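PDB 4RXT: sugar ABC transporter from Agrobacterium radiobacter, which probably serves as the solute-binding protein of an ABC sugar importer, and holds an arabinopyranose in the cleft between its two domains. Local coordinates for residues A[69-73]-A[74-78]. Residues are numbered along the deposited sequence; the frame is centred on the assembly and turned at random.
Sequences SPTEF and KALGK
Glu72 reaches three residues forward to the backbone N-H of Ala75, a local example of a side chain accepting from the backbone a few residues on, at the approach to a helix. Its CG stands anti to the backbone N (chi1 -153°), and a bend at chi2 of -91° brings the carboxylate round over the turn. Glu72 OE1 accepts from Ala75 N at 2.7 Å, nearly along the carboxylate's own C-O axis, and also lies 3.2 Å from Ala75 CB. The backbone carbonyl of Glu72 adds a weak bond, Leu76 N to Glu72 O, at 3.3 Å.

On the buried side, Leu76 points its CB toward the preceding residues. Leu76 CB rests 3.9 Å from Pro70 CB, and Leu76 CD2 reaches Thr71 CG2 at 4.1 Å, the two side chains crossing at a slant. With chi1 at -159°, Thr71 OG1 lies anti to the backbone N and bonds to Glu45 O, close to the sugar pocket that Glu45 and Lys12 help to form, while CG2 sits between the backbone N and the carbonyl carbon.

The turn joins strand 66-68 to helix 77-84 in the periplasmic-binding-protein fold. Two N-H groups thus meet Glu72, one weakly, and the carboxylate's negative charge probably suits the positive end of the helix dipole.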
ATOM      1  N   SER A  69      -5.516  -9.783   1.703  1.00 11.49           N
ATOM      2  CA  SER A  69      -5.293  -8.343   1.955  1.00 10.96           C
ATOM      3  C   SER A  69      -6.661  -7.670   2.025  1.00 13.95           C
ATOM      4  O   SER A  69      -7.189  -7.294   1.018  1.00 12.91           O
ATOM      5  CB  SER A  69      -4.430  -7.698   0.852  1.00 12.25           C
ATOM      6  OG  SER A  69      -5.104  -7.792  -0.378  1.00 13.52           O
ATOM      7  N   PRO A  70      -7.211  -7.507   3.245  1.00 13.75           N
ATOM      8  CA  PRO A  70      -8.546  -6.944   3.342  1.00 13.17           C
ATOM      9  C   PRO A  70      -8.646  -5.559   2.726  1.00 10.67           C
ATOM     10  O   PRO A  70      -7.913  -4.660   3.095  1.00 12.76           O
ATOM     11  CB  PRO A  70      -8.820  -6.896   4.844  1.00 14.80           C
ATOM     12  CG  PRO A  70      -7.867  -7.861   5.460  1.00 16.71           C
ATOM     13  CD  PRO A  70      -6.661  -7.898   4.554  1.00 13.21           C
ATOM     14  N   THR A  71      -9.620  -5.375   1.832  1.00 13.13           N
ATOM     15  CA  THR A  71      -9.686  -4.150   1.079  1.00 13.08           C
ATOM     16  C   THR A  71     -10.233  -2.946   1.844  1.00 14.68           C
ATOM     17  O   THR A  71      -9.846  -1.821   1.597  1.00 20.20           O
ATOM     18  CB  THR A  71     -10.360  -4.375  -0.282  1.00 17.23           C
ATOM     19  OG1 THR A  71      -9.969  -3.312  -1.166  1.00 19.39           O
ATOM     20  CG2 THR A  71     -11.861  -4.458  -0.125  1.00 20.08           C
ATOM     21  N   GLU A  72     -11.109  -3.189   2.822  1.00 14.06           N
ATOM     22  CA  GLU A  72     -11.727  -2.116   3.594  1.00 16.45           C
ATOM     23  C   GLU A  72     -11.755  -2.678   5.033  1.00 18.01           C
ATOM     24  O   GLU A  72     -12.120  -3.837   5.253  1.00 19.28           O
ATOM     25  CB  GLU A  72     -13.148  -1.824   3.029  1.00 18.92           C
ATOM     26  CG  GLU A  72     -13.721  -0.407   3.213  1.00 28.83           C
ATOM     27  CD  GLU A  72     -14.550  -0.186   4.484  1.00 36.23           C
ATOM     28  OE1 GLU A  72     -14.839  -1.129   5.225  1.00 22.18           O
ATOM     29  OE2 GLU A  72     -14.920   0.974   4.743  1.00121.84           O
ATOM     30  N   PHE A  73     -11.368  -1.845   6.003  1.00 13.76           N
ATOM     31  CA  PHE A  73     -11.160  -2.266   7.386  1.00 14.18           C
ATOM     32  C   PHE A  73     -12.430  -2.774   8.084  1.00 16.05           C
ATOM     33  O   PHE A  73     -12.460  -3.886   8.607  1.00 15.32           O
ATOM     34  CB  PHE A  73     -10.553  -1.088   8.200  1.00 16.15           C
ATOM     35  CG  PHE A  73     -10.332  -1.390   9.642  1.00 14.51           C
ATOM     36  CD1 PHE A  73      -9.174  -1.983  10.069  1.00 21.94           C
ATOM     37  CD2 PHE A  73     -11.307  -1.060  10.588  1.00 16.85           C
ATOM     38  CE1 PHE A  73      -8.976  -2.281  11.419  1.00 21.06           C
ATOM     39  CE2 PHE A  73     -11.117  -1.353  11.937  1.00 20.09           C
ATOM     40  CZ  PHE A  73      -9.948  -1.961  12.357  1.00 23.55           C
ATOM     41  N   LYS A  74     -13.463  -1.937   8.107  1.00 14.37           N
ATOM     42  CA  LYS A  74     -14.689  -2.309   8.806  1.00 14.72           C
ATOM     43  C   LYS A  74     -15.432  -3.423   8.070  1.00 14.52           C
ATOM     44  O   LYS A  74     -15.801  -4.442   8.657  1.00 17.90           O
ATOM     45  CB  LYS A  74     -15.631  -1.105   9.013  1.00 19.44           C
ATOM     46  CG  LYS A  74     -16.780  -1.312  10.008  1.00 31.95           C
ATOM     47  CD  LYS A  74     -17.158   0.035  10.633  1.00 62.37           C
ATOM     48  CE  LYS A  74     -18.047  -0.077  11.866  1.00 69.91           C
ATOM     49  NZ  LYS A  74     -18.988   1.082  12.012  1.00 56.66           N
ATOM     50  N   ALA A  75     -15.604  -3.266   6.757  1.00 17.14           N
ATOM     51  CA  ALA A  75     -16.462  -4.204   5.987  1.00 18.06           C
ATOM     52  C   ALA A  75     -15.943  -5.657   5.942  1.00 16.99           C
ATOM     53  O   ALA A  75     -16.702  -6.594   5.752  1.00 19.65           O
ATOM     54  CB  ALA A  75     -16.664  -3.702   4.568  1.00 21.27           C
ATOM     55  N   LEU A  76     -14.635  -5.825   6.084  1.00 12.31           N
ATOM     56  CA  LEU A  76     -14.036  -7.154   6.046  1.00 14.26           C
ATOM     57  C   LEU A  76     -13.971  -7.834   7.419  1.00 16.12           C
ATOM     58  O   LEU A  76     -13.644  -8.993   7.506  1.00 16.46           O
ATOM     59  CB  LEU A  76     -12.652  -7.145   5.322  1.00 14.88           C
ATOM     60  CG  LEU A  76     -12.646  -7.422   3.799  1.00 16.34           C
ATOM     61  CD1 LEU A  76     -12.992  -8.877   3.442  1.00 15.84           C
ATOM     62  CD2 LEU A  76     -13.547  -6.422   3.083  1.00 16.71           C
ATOM     63  N   GLY A  77     -14.300  -7.110   8.485  1.00 13.52           N
ATOM     64  CA  GLY A  77     -14.230  -7.676   9.850  1.00 17.56           C
ATOM     65  C   GLY A  77     -15.057  -8.934  10.026  1.00 18.55           C
ATOM     66  O   GLY A  77     -14.542 -10.025  10.320  1.00 17.00           O
ATOM     67  N   LYS A  78     -16.354  -8.768   9.832  1.00 15.76           N
ATOM     68  CA  LYS A  78     -17.296  -9.871   9.960  1.00 17.62           C
ATOM     69  C   LYS A  78     -17.013 -10.991   8.927  1.00 16.88           C
ATOM     70  O   LYS A  78     -17.011 -12.158   9.276  1.00 17.37           O
ATOM     71  CB  LYS A  78     -18.685  -9.285   9.768  1.00 24.84           C
ATOM     72  CG  LYS A  78     -19.736  -9.920  10.578  1.00 47.69           C
ATOM     73  CD  LYS A  78     -20.094 -11.270  10.011  1.00 57.54           C
ATOM     74  CE  LYS A  78     -21.020 -11.997  10.961  1.00 57.71           C
ATOM     75  NZ  LYS A  78     -22.282 -11.252  11.165  1.00 49.94           N
TER